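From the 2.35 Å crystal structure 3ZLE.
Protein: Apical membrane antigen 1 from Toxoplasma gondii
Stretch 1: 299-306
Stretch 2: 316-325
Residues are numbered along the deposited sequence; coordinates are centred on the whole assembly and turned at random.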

ATOM      1  N   PHE A 299      -3.227  -3.219 -11.246  1.00 26.50           N
ATOM      2  CA  PHE A 299      -2.345  -4.133 -11.953  1.00 26.81           C
ATOM      3  C   PHE A 299      -0.889  -3.636 -11.907  1.00 32.93           C
ATOM      4  O   PHE A 299      -0.614  -2.436 -12.085  1.00 29.06           O
ATOM      5  N   GLY A 300       0.046  -4.532 -11.607  1.00 23.86           N
ATOM      6  CA  GLY A 300       1.456  -4.140 -11.706  1.00 22.03           C
ATOM      7  C   GLY A 300       2.363  -5.071 -10.903  1.00 23.94           C
ATOM      8  O   GLY A 300       1.925  -6.101 -10.424  1.00 24.60           O
ATOM      9  N   ALA A 301       3.616  -4.665 -10.704  1.00 21.31           N
ATOM     10  CA  ALA A 301       4.589  -5.517 -10.026  1.00 20.29           C
ATOM     11  C   ALA A 301       4.482  -5.220  -8.536  1.00 21.91           C
ATOM     12  O   ALA A 301       5.132  -4.303  -8.052  1.00 20.91           O
ATOM     13  N   ASN A 302       3.539  -5.870  -7.863  1.00 22.91           N
ATOM     14  CA  ASN A 302       3.106  -5.418  -6.543  1.00 25.42           C
ATOM     15  C   ASN A 302       3.528  -6.420  -5.447  1.00 27.24           C
ATOM     16  O   ASN A 302       3.306  -6.162  -4.260  1.00 25.65           O
ATOM     17  N   TRP A 303       3.959  -7.606  -5.869  1.00 24.05           N
ATOM     18  CA  TRP A 303       4.368  -8.672  -4.961  1.00 23.14           C
ATOM     19  C   TRP A 303       5.871  -8.897  -5.019  1.00 27.33           C
ATOM     20  O   TRP A 303       6.469  -8.698  -6.056  1.00 23.78           O
ATOM     21  N   ALA A 304       6.476  -9.269  -3.871  1.00 24.64           N
ATOM     22  CA  ALA A 304       7.881  -9.586  -3.796  1.00 23.58           C
ATOM     23  C   ALA A 304       8.115 -10.851  -2.984  1.00 26.18           C
ATOM     24  O   ALA A 304       7.552 -11.019  -1.911  1.00 32.07           O
ATOM     25  N   ASN A 305       8.931 -11.763  -3.521  1.00 25.41           N
ATOM     26  CA  ASN A 305       9.407 -12.897  -2.759  1.00 21.83           C
ATOM     27  C   ASN A 305      10.800 -12.637  -2.235  1.00 26.75           C
ATOM     28  O   ASN A 305      11.722 -12.318  -3.016  1.00 27.07           O
ATOM     29  N   PHE A 306      10.972 -12.757  -0.923  1.00 29.03           N
ATOM     30  CA  PHE A 306      12.298 -12.627  -0.315  1.00 31.08           C
ATOM     31  C   PHE A 306      12.864 -13.993   0.107  1.00 34.87           C
ATOM     32  O   PHE A 306      12.312 -14.664   0.986  1.00 27.49           O
ATOM     33  N   ILE A 316      17.688 -12.746  -2.152  1.00 32.32           N
ATOM     34  CA  ILE A 316      17.121 -12.164  -3.367  1.00 34.30           C
ATOM     35  C   ILE A 316      15.759 -11.513  -3.025  1.00 27.85           C
ATOM     36  O   ILE A 316      14.956 -12.113  -2.339  1.00 23.58           O
ATOM     37  N   CYS A 317      15.514 -10.302  -3.528  1.00 25.56           N
ATOM     38  CA  CYS A 317      14.164  -9.728  -3.608  1.00 24.18           C
ATOM     39  C   CYS A 317      13.618  -9.880  -5.026  1.00 24.95           C
ATOM     40  O   CYS A 317      14.010  -9.130  -5.937  1.00 22.70           O
ATOM     41  N   ALA A 318      12.781 -10.884  -5.237  1.00 23.01           N
ATOM     42  CA  ALA A 318      12.234 -11.179  -6.582  1.00 26.27           C
ATOM     43  C   ALA A 318      10.852 -10.577  -6.711  1.00 27.56           C
ATOM     44  O   ALA A 318       9.865 -11.124  -6.191  1.00 29.29           O
ATOM     45  N   ILE A 319      10.783  -9.456  -7.403  1.00 28.15           N
ATOM     46  CA  ILE A 319       9.541  -8.737  -7.559  1.00 25.20           C
ATOM     47  C   ILE A 319       8.800  -9.153  -8.828  1.00 30.58           C
ATOM     48  O   ILE A 319       9.351  -9.157  -9.919  1.00 31.96           O
ATOM     49  N   PHE A 320       7.535  -9.479  -8.694  1.00 28.89           N
ATOM     50  CA  PHE A 320       6.835 -10.016  -9.847  1.00 29.08           C
ATOM     51  C   PHE A 320       5.495  -9.348 -10.021  1.00 24.83           C
ATOM     52  O   PHE A 320       5.019  -8.654  -9.123  1.00 22.76           O
ATOM     53  N   ASP A 321       4.857  -9.609 -11.152  1.00 24.54           N
ATOM     54  CA  ASP A 321       3.632  -8.893 -11.494  1.00 28.90           C
ATOM     55  C   ASP A 321       2.485  -9.785 -11.882  1.00 34.96           C
ATOM     56  O   ASP A 321       1.544  -9.314 -12.507  1.00 33.67           O
ATOM     57  N   GLN A 322       2.479 -11.017 -11.370  1.00 31.72           N
ATOM     58  CA  GLN A 322       1.316 -11.898 -11.509  1.00 32.64           C
ATOM     59  C   GLN A 322       0.567 -12.094 -10.193  1.00 31.03           C
ATOM     60  O   GLN A 322       1.165 -12.225  -9.137  1.00 23.44           O
ATOM     61  N   VAL A 323      -0.747 -12.218 -10.281  1.00 26.70           N
ATOM     62  CA  VAL A 323      -1.504 -12.589  -9.142  1.00 25.22           C
ATOM     63  C   VAL A 323      -1.148 -14.021  -8.784  1.00 29.00           C
ATOM     64  O   VAL A 323      -1.378 -14.944  -9.589  1.00 26.84           O
ATOM     65  N   PRO A 324      -0.702 -14.235  -7.528  1.00 25.64           N
ATOM     66  CA  PRO A 324      -0.261 -15.558  -7.124  1.00 28.27           C
ATOM     67  C   PRO A 324      -1.465 -16.326  -6.614  1.00 25.00           C
ATOM     68  O   PRO A 324      -2.440 -15.708  -6.204  1.00 23.97           O
ATOM     69  N   ASP A 325      -1.423 -17.654  -6.676  1.00 23.77           N
ATOM     70  CA  ASP A 325      -2.578 -18.460  -6.266  1.00 23.52           C
ATOM     71  C   ASP A 325      -2.180 -19.616  -5.350  1.00 20.31           C
ATOM     72  O   ASP A 325      -2.968 -20.465  -5.031  1.00 20.55           O
TER

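The indole of Trp303 dominates this contact: it reaches past the end of the strand pairing and lies beneath the loop that follows Phe320, with 141 Å² of the residue covered by the other stretch. Its m rotamer (chi1 -51°, chi2 -101°) brings Gln322 O, Val323 N and Pro324 CD over one face of the ring system, with Trp303 CE3 3.5 Å from Gln322 O. Pro324, its ring C-gamma endo, places CD 3.8 Å from the centroid of the five-membered ring of Trp303, close enough to the ring normal for a CH-pi contact. Farther along the indole, Trp303 CH2 meets Val323 CG2 at 3.8 Å; Val323 is a t rotamer. The indole nitrogen NE1 is hydrogen-bonded elsewhere in the structure, so this largely apolar packing does not leave it unsatisfied.

Phe320 completes the cluster. Its CA-to-CB bond points to the same face of the sheet as that of Trp303, and with the p rotamer (chi1 63°) the end of the ring comes nearer to stretch 1, so that Trp303 CB sits over the ring face, 3.6 Å from the centroid of the Phe320 ring and only 3.2 Å from Phe320 CZ. The five-membered ring of Trp303 and the Phe320 ring are inclined by just 16°, but they are slid apart, with centroids 5.3 Å from each other, and barely overlap. Asn305, an m rotamer on the same face of the sheet, brings ND2 to 4.0 Å from Phe320 CE1, while both its amide OD1 and ND2 find hydrogen bonds elsewhere in the structure. Ala318, its bridge partner, also points to this face.

The antiparallel pairing that sets this alternation is held by Phe320 N to Trp303 O (3.0 Å) and by the reciprocal bonds Asn305 N to Ala318 O (2.9 Å) and Ala318 N to Asn305 O (2.8 Å). On the other face, Ala304 CB packs 3.8 Å from Ile319 CG1 and 4.1 Å from Cys317 SG. Ile319 adopts m for chi1 and t for chi2, and its CG2 lies 3.8 Å from Ala301 CB. Cys317, a t rotamer, is covalently bonded to a group elsewhere in the structure; Phe306, also t, shares this face.

At the loop end, Asp321 (p) brings CB to 3.4 Å from Gly300 O, but its carboxylate leads away from stretch 1. The polar link here is through backbone and solvent: water 1 accepts from Gly300 N at 3.1 Å and donates to Asp321 O, also at 3.1 Å from the water oxygen, bridging the two stretches where the strands have ended.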

ATOM      1  CB  PHE A 299      -2.828  -4.327 -13.404  1.00 27.70           C
ATOM      2  CG  PHE A 299      -4.134  -5.094 -13.513  1.00 25.15           C
ATOM      3  CD1 PHE A 299      -4.148  -6.492 -13.554  1.00 25.76           C
ATOM      4  CD2 PHE A 299      -5.371  -4.417 -13.480  1.00 30.76           C
ATOM      5  CE1 PHE A 299      -5.373  -7.219 -13.565  1.00 26.54           C
ATOM      6  CE2 PHE A 299      -6.593  -5.135 -13.557  1.00 30.36           C
ATOM      7  CZ  PHE A 299      -6.586  -6.546 -13.589  1.00 24.49           C
ATOM      8  CB  ALA A 301       5.992  -5.201 -10.531  1.00 18.71           C
ATOM      9  CB  ASN A 302       1.565  -5.293  -6.464  1.00 27.24           C
ATOM     10  CG  ASN A 302       0.976  -4.490  -7.582  1.00 25.70           C
ATOM     11  OD1 ASN A 302       1.480  -3.411  -7.932  1.00 27.33           O
ATOM     12  ND2 ASN A 302      -0.203  -4.906  -8.029  1.00 20.79           N
ATOM     13  CB  TRP A 303       3.675  -9.960  -5.319  1.00 21.48           C
ATOM     14  CG  TRP A 303       2.143  -9.842  -5.458  1.00 27.25           C
ATOM     15  CD1 TRP A 303       1.213 -10.209  -4.530  1.00 22.23           C
ATOM     16  CD2 TRP A 303       1.402  -9.461  -6.647  1.00 21.18           C
ATOM     17  NE1 TRP A 303      -0.067  -9.986  -5.029  1.00 26.68           N
ATOM     18  CE2 TRP A 303       0.029  -9.519  -6.319  1.00 27.27           C
ATOM     19  CE3 TRP A 303       1.773  -8.962  -7.904  1.00 22.60           C
ATOM     20  CZ2 TRP A 303      -0.991  -9.151  -7.236  1.00 23.31           C
ATOM     21  CZ3 TRP A 303       0.773  -8.578  -8.799  1.00 23.15           C
ATOM     22  CH2 TRP A 303      -0.599  -8.715  -8.467  1.00 24.10           C
ATOM     23  CB  ALA A 304       8.681  -8.422  -3.192  1.00 24.06           C
ATOM     24  CB  ASN A 305       9.399 -14.142  -3.630  1.00 22.67           C
ATOM     25  CG  ASN A 305       8.047 -14.788  -3.674  1.00 25.65           C
ATOM     26  OD1 ASN A 305       7.203 -14.554  -2.786  1.00 27.85           O
ATOM     27  ND2 ASN A 305       7.824 -15.616  -4.671  1.00 18.19           N
ATOM     28  CB  PHE A 306      12.252 -11.713   0.889  1.00 27.70           C
ATOM     29  CG  PHE A 306      13.551 -11.660   1.643  1.00 30.88           C
ATOM     30  CD1 PHE A 306      14.568 -10.798   1.249  1.00 27.80           C
ATOM     31  CD2 PHE A 306      13.806 -12.556   2.663  1.00 28.22           C
ATOM     32  CE1 PHE A 306      15.734 -10.715   1.974  1.00 30.06           C
ATOM     33  CE2 PHE A 306      14.998 -12.508   3.374  1.00 26.62           C
ATOM     34  CZ  PHE A 306      15.948 -11.570   3.052  1.00 30.77           C
ATOM     35  CB  ILE A 316      16.902 -13.307  -4.391  1.00 33.18           C
ATOM     36  CG1 ILE A 316      18.226 -14.028  -4.673  1.00 44.74           C
ATOM     37  CG2 ILE A 316      16.295 -12.806  -5.690  1.00 31.90           C
ATOM     38  CD1 ILE A 316      19.390 -13.094  -4.994  1.00 33.88           C
ATOM     39  CB  CYS A 317      14.229  -8.262  -3.300  1.00 31.18           C
ATOM     40  SG  CYS A 317      12.629  -7.492  -3.042  1.00 48.91           S
ATOM     41  CB  ALA A 318      12.167 -12.680  -6.829  1.00 19.48           C
ATOM     42  CB  ILE A 319       9.818  -7.262  -7.623  1.00 20.92           C
ATOM     43  CG1 ILE A 319      10.273  -6.756  -6.250  1.00 17.60           C
ATOM     44  CG2 ILE A 319       8.642  -6.515  -8.224  1.00 18.31           C
ATOM     45  CD1 ILE A 319      10.985  -5.422  -6.318  1.00 17.71           C
ATOM     46  CB  PHE A 320       6.692 -11.529  -9.742  1.00 23.60           C
ATOM     47  CG  PHE A 320       5.860 -11.983  -8.557  1.00 30.17           C
ATOM     48  CD1 PHE A 320       6.446 -12.155  -7.294  1.00 31.74           C
ATOM     49  CD2 PHE A 320       4.522 -12.340  -8.726  1.00 29.84           C
ATOM     50  CE1 PHE A 320       5.719 -12.652  -6.237  1.00 26.21           C
ATOM     51  CE2 PHE A 320       3.759 -12.773  -7.649  1.00 30.07           C
ATOM     52  CZ  PHE A 320       4.357 -12.904  -6.393  1.00 32.84           C
ATOM     53  CB  ASP A 321       3.887  -7.884 -12.615  1.00 35.85           C
ATOM     54  CG  ASP A 321       4.182  -8.550 -13.945  1.00 29.09           C
ATOM     55  OD1 ASP A 321       4.170  -9.790 -14.030  1.00 33.24           O
ATOM     56  OD2 ASP A 321       4.506  -7.819 -14.889  1.00 36.53           O
ATOM     57  CB  GLN A 322       1.749 -13.252 -12.027  1.00 38.49           C
ATOM     58  CG  GLN A 322       2.467 -13.196 -13.361  1.00 54.71           C
ATOM     59  CD  GLN A 322       1.728 -13.968 -14.430  1.00 68.68           C
ATOM     60  OE1 GLN A 322       1.356 -15.131 -14.229  1.00 76.65           O
ATOM     61  NE2 GLN A 322       1.474 -13.317 -15.560  1.00 69.84           N
ATOM     62  CB  VAL A 323      -3.008 -12.472  -9.391  1.00 25.75           C
ATOM     63  CG1 VAL A 323      -3.775 -13.086  -8.213  1.00 21.76           C
ATOM     64  CG2 VAL A 323      -3.399 -11.006  -9.576  1.00 29.34           C
ATOM     65  CB  PRO A 324       0.739 -15.263  -5.986  1.00 24.70           C
ATOM     66  CG  PRO A 324       0.288 -13.977  -5.418  1.00 24.88           C
ATOM     67  CD  PRO A 324      -0.462 -13.222  -6.494  1.00 20.94           C
ATOM     68  CB  ASP A 325      -3.345 -18.984  -7.510  1.00 24.79           C
ATOM     69  CG  ASP A 325      -2.490 -19.871  -8.398  1.00 32.74           C
ATOM     70  OD1 ASP A 325      -1.401 -20.297  -7.954  1.00 28.47           O
ATOM     71  OD2 ASP A 325      -2.954 -20.247  -9.518  1.00 34.94           O
TER
HETATM   72  O   HOH W   1      -0.829  -7.450 -11.999  1.00 41.16           O